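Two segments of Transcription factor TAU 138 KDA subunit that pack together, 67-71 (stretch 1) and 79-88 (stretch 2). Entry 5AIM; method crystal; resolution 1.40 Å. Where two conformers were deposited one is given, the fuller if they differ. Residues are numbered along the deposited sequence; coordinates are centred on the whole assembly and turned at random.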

ATOM      1  N   LEU A  67       7.483   1.105  -3.543  1.00 22.52           N
ATOM      2  CA  LEU A  67       6.361   0.352  -4.092  1.00 22.28           C
ATOM      3  C   LEU A  67       6.225   0.653  -5.563  1.00 24.14           C
ATOM      4  O   LEU A  67       6.461   1.776  -5.991  1.00 27.43           O
ATOM      5  N   GLY A  68       5.835  -0.358  -6.329  1.00 23.44           N
ATOM      6  CA  GLY A  68       5.383  -0.157  -7.692  1.00 24.29           C
ATOM      7  C   GLY A  68       3.891   0.102  -7.667  1.00 23.56           C
ATOM      8  O   GLY A  68       3.192  -0.347  -6.747  1.00 23.37           O
ATOM      9  N   ALA A  69       3.406   0.813  -8.684  1.00 25.30           N
ATOM     10  CA  ALA A  69       1.991   1.131  -8.797  1.00 25.58           C
ATOM     11  C   ALA A  69       1.558   1.195 -10.252  1.00 26.25           C
ATOM     12  O   ALA A  69       2.283   1.704 -11.101  1.00 29.55           O
ATOM     13  N   ARG A  70       0.375   0.669 -10.545  1.00 25.27           N
ATOM     14  CA  ARG A  70      -0.166   0.838 -11.890  1.00 32.50           C
ATOM     15  C   ARG A  70      -1.660   0.597 -11.924  1.00 31.39           C
ATOM     16  O   ARG A  70      -2.201  -0.095 -11.064  1.00 29.17           O
ATOM     17  N   THR A  71      -2.326   1.180 -12.918  1.00 31.08           N
ATOM     18  CA  THR A  71      -3.755   0.992 -13.076  1.00 32.58           C
ATOM     19  C   THR A  71      -4.011  -0.298 -13.836  1.00 34.86           C
ATOM     20  O   THR A  71      -3.437  -0.534 -14.899  1.00 37.98           O
ATOM     21  N   ILE A  79      -3.291  -0.868  -8.586  1.00 24.94           N
ATOM     22  CA  ILE A  79      -2.522  -1.925  -7.948  1.00 24.60           C
ATOM     23  C   ILE A  79      -1.235  -1.339  -7.407  1.00 22.01           C
ATOM     24  O   ILE A  79      -0.544  -0.593  -8.114  1.00 22.49           O
ATOM     25  N   ILE A  80      -0.920  -1.685  -6.159  1.00 20.95           N
ATOM     26  CA  ILE A  80       0.413  -1.459  -5.612  1.00 20.06           C
ATOM     27  C   ILE A  80       1.083  -2.803  -5.378  1.00 19.45           C
ATOM     28  O   ILE A  80       0.411  -3.825  -5.147  1.00 20.66           O
ATOM     29  N   PHE A  81       2.406  -2.810  -5.479  1.00 19.19           N
ATOM     30  CA  PHE A  81       3.143  -4.051  -5.331  1.00 19.05           C
ATOM     31  C   PHE A  81       4.575  -3.824  -4.873  1.00 20.25           C
ATOM     32  O   PHE A  81       5.153  -2.775  -5.116  1.00 21.31           O
ATOM     33  N   LEU A  82       5.126  -4.816  -4.184  1.00 19.72           N
ATOM     34  CA  LEU A  82       6.551  -4.822  -3.891  1.00 19.85           C
ATOM     35  C   LEU A  82       7.281  -4.963  -5.223  1.00 23.42           C
ATOM     36  O   LEU A  82       6.971  -5.863  -6.004  1.00 23.19           O
ATOM     37  N   PRO A  83       8.235  -4.064  -5.507  1.00 22.78           N
ATOM     38  CA  PRO A  83       8.825  -4.017  -6.852  1.00 25.78           C
ATOM     39  C   PRO A  83       9.412  -5.332  -7.356  1.00 26.48           C
ATOM     40  O   PRO A  83       9.492  -5.509  -8.574  1.00 33.42           O
ATOM     41  N   THR A  84       9.807  -6.231  -6.457  1.00 27.78           N
ATOM     42  CA  THR A  84      10.459  -7.476  -6.861  1.00 27.15           C
ATOM     43  C   THR A  84       9.549  -8.705  -6.776  1.00 27.27           C
ATOM     44  O   THR A  84      10.021  -9.832  -6.906  1.00 30.69           O
ATOM     45  N   VAL A  85       8.250  -8.493  -6.580  1.00 25.28           N
ATOM     46  CA  VAL A  85       7.322  -9.602  -6.362  1.00 25.97           C
ATOM     47  C   VAL A  85       7.184 -10.501  -7.596  1.00 26.90           C
ATOM     48  O   VAL A  85       6.921 -11.701  -7.473  1.00 29.82           O
ATOM     49  N   GLY A  86       7.363  -9.924  -8.778  1.00 26.27           N
ATOM     50  CA  GLY A  86       7.275 -10.674 -10.022  1.00 26.39           C
ATOM     51  C   GLY A  86       5.927 -10.520 -10.707  1.00 26.73           C
ATOM     52  O   GLY A  86       4.882 -10.525 -10.056  1.00 25.91           O
ATOM     53  N   GLU A  87       5.945 -10.405 -12.029  1.00 31.14           N
ATOM     54  CA  GLU A  87       4.723 -10.140 -12.784  0.54 28.37           C
ATOM     55  C   GLU A  87       3.756 -11.320 -12.739  1.00 28.55           C
ATOM     56  O   GLU A  87       2.541 -11.140 -12.852  1.00 29.51           O
ATOM     57  N   ASP A  88       4.288 -12.525 -12.570  1.00 30.32           N
ATOM     58  CA  ASP A  88       3.437 -13.704 -12.440  1.00 31.89           C
ATOM     59  C   ASP A  88       2.482 -13.541 -11.252  1.00 27.55           C
ATOM     60  O   ASP A  88       1.274 -13.779 -11.371  1.00 30.77           O
TER

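An antiparallel β-pair settles its backbone polarity in alternate residues, leaving the side chains to pack above and below, and the strands 68-71 and 79-81 of this TAU subunit illustrate the principle. In the hydrogen-bonded pair Gly68-Phe81, Gly68 N donates to Phe81 O (2.8 Å) and Phe81 N to Gly68 O (2.9 Å). Two residues along, Arg70 N reaches Ile79 O at 2.9 Å and Ile79 N reaches Arg70 O at 2.8 Å. Between them lies the non-hydrogen-bonded pair Ala69-Ile80, whose CA atoms approach to 4.4 Å and lend CA-H...O contacts to carbonyls already engaged: Ala69 CA to Ile79 O (3.1 Å) and Ile80 CA to Gly68 O (3.2 Å).

On the face shared by Ala69 and Ile80 the packing is apolar. Ile80 (chi1 p, chi2 t) sets CG2 4.2 Å from Ala69 CB, while its CD1 lies 4.2 Å from CD1 of Leu67. Leu67 (m, t) also meets Leu82, another m, t leucine, with their CD2 atoms 4.1 Å apart.

The other face carries Phe81, Arg70 and Ile79. With chi1 in p, the Phe81 ring lies over Gly68, whose CA sits 3.8 Å from the ring centroid, close to the normal, in a CH-pi contact. Glycine makes this possible, since an ideal CB would fall 2.3 Å from Phe81 CE2.

Arg70 (p, t, p at chi1 to chi3) carries its guanidinium past this ring, with NH2 3.9 Å from Phe81 CZ, to a salt bridge with Glu87 (t, p) at the start of the following helix. NH1 donates to Glu87 OE2 at 3.0 Å and weakly to Glu87 OE1 at 3.2 Å; NH2 donates to Glu87 OE1 at 3.1 Å. Both carboxylate oxygens are thus satisfied, and OE2 has a further partner elsewhere in the structure.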

ATOM      1  CB  LEU A  67       5.054   0.752  -3.418  1.00 24.27           C
ATOM      2  CG  LEU A  67       4.897   0.455  -1.931  1.00 22.19           C
ATOM      3  CD1 LEU A  67       3.582   1.046  -1.444  1.00 24.26           C
ATOM      4  CD2 LEU A  67       4.957  -1.042  -1.670  1.00 24.54           C
ATOM      5  CB  ALA A  69       1.684   2.445  -8.093  1.00 30.29           C
ATOM      6  CB  ARG A  70       0.562  -0.066 -12.894  1.00 43.10           C
ATOM      7  CG  ARG A  70       0.175  -1.536 -12.863  1.00 54.11           C
ATOM      8  CD  ARG A  70       0.740  -2.261 -14.082  1.00 38.51           C
ATOM      9  NE  ARG A  70       2.129  -2.666 -13.877  1.00 62.79           N
ATOM     10  CZ  ARG A  70       2.580  -3.915 -13.967  1.00 30.25           C
ATOM     11  NH1 ARG A  70       1.766  -4.920 -14.274  1.00 36.32           N
ATOM     12  NH2 ARG A  70       3.866  -4.158 -13.754  1.00 37.02           N
ATOM     13  CB  THR A  71      -4.402   2.166 -13.825  1.00 43.34           C
ATOM     14  OG1 THR A  71      -4.173   3.381 -13.101  1.00 43.32           O
ATOM     15  CG2 THR A  71      -5.909   1.950 -13.984  1.00 35.83           C
ATOM     16  CB  ILE A  79      -2.108  -3.033  -8.942  1.00 27.88           C
ATOM     17  CG1 ILE A  79      -3.262  -3.442  -9.853  1.00 50.94           C
ATOM     18  CG2 ILE A  79      -1.586  -4.243  -8.182  1.00 32.30           C
ATOM     19  CD1 ILE A  79      -2.826  -4.337 -11.001  1.00 67.21           C
ATOM     20  CB  ILE A  80       0.416  -0.611  -4.313  1.00 21.28           C
ATOM     21  CG1 ILE A  80      -0.482  -1.221  -3.235  1.00 21.40           C
ATOM     22  CG2 ILE A  80       0.009   0.826  -4.634  1.00 24.32           C
ATOM     23  CD1 ILE A  80      -0.235  -0.637  -1.848  1.00 25.83           C
ATOM     24  CB  PHE A  81       3.104  -4.866  -6.638  1.00 22.45           C
ATOM     25  CG  PHE A  81       3.525  -4.099  -7.859  1.00 23.09           C
ATOM     26  CD1 PHE A  81       2.608  -3.335  -8.560  1.00 25.97           C
ATOM     27  CD2 PHE A  81       4.825  -4.167  -8.327  1.00 23.37           C
ATOM     28  CE1 PHE A  81       2.986  -2.640  -9.692  1.00 30.73           C
ATOM     29  CE2 PHE A  81       5.209  -3.474  -9.457  1.00 27.63           C
ATOM     30  CZ  PHE A  81       4.287  -2.711 -10.143  1.00 25.58           C
ATOM     31  CB  LEU A  82       6.903  -5.971  -2.950  1.00 22.88           C
ATOM     32  CG  LEU A  82       6.285  -5.874  -1.556  1.00 21.14           C
ATOM     33  CD1 LEU A  82       6.595  -7.109  -0.717  1.00 21.81           C
ATOM     34  CD2 LEU A  82       6.769  -4.627  -0.824  1.00 23.65           C
ATOM     35  CB  PRO A  83       9.937  -2.979  -6.701  1.00 28.54           C
ATOM     36  CG  PRO A  83       9.466  -2.089  -5.619  1.00 32.66           C
ATOM     37  CD  PRO A  83       8.743  -2.974  -4.653  1.00 27.35           C
ATOM     38  CB  THR A  84      11.707  -7.748  -6.003  1.00 41.32           C
ATOM     39  OG1 THR A  84      11.313  -7.980  -4.645  1.00 37.20           O
ATOM     40  CG2 THR A  84      12.668  -6.568  -6.065  1.00 43.31           C
ATOM     41  CB  VAL A  85       5.931  -9.093  -5.919  1.00 29.01           C
ATOM     42  CG1 VAL A  85       5.217  -8.366  -7.063  1.00 24.21           C
ATOM     43  CG2 VAL A  85       5.082 -10.244  -5.387  1.00 27.98           C
ATOM     44  CB  GLU A  87       5.050  -9.794 -14.238  0.54 33.49           C
ATOM     45  CG  GLU A  87       3.839  -9.348 -15.043  0.54 34.49           C
ATOM     46  CD  GLU A  87       3.221  -8.068 -14.523  0.54 30.31           C
ATOM     47  OE1 GLU A  87       3.968  -7.210 -14.005  0.54 37.79           O
ATOM     48  OE2 GLU A  87       1.988  -7.923 -14.632  0.54 30.67           O
ATOM     49  CB  ASP A  88       4.282 -14.966 -12.273  1.00 47.09           C
ATOM     50  CG  ASP A  88       3.437 -16.214 -12.101  1.00 99.55           C
ATOM     51  OD1 ASP A  88       2.983 -16.771 -13.122  1.00 79.47           O
ATOM     52  OD2 ASP A  88       3.227 -16.638 -10.945  1.00 88.75           O
TER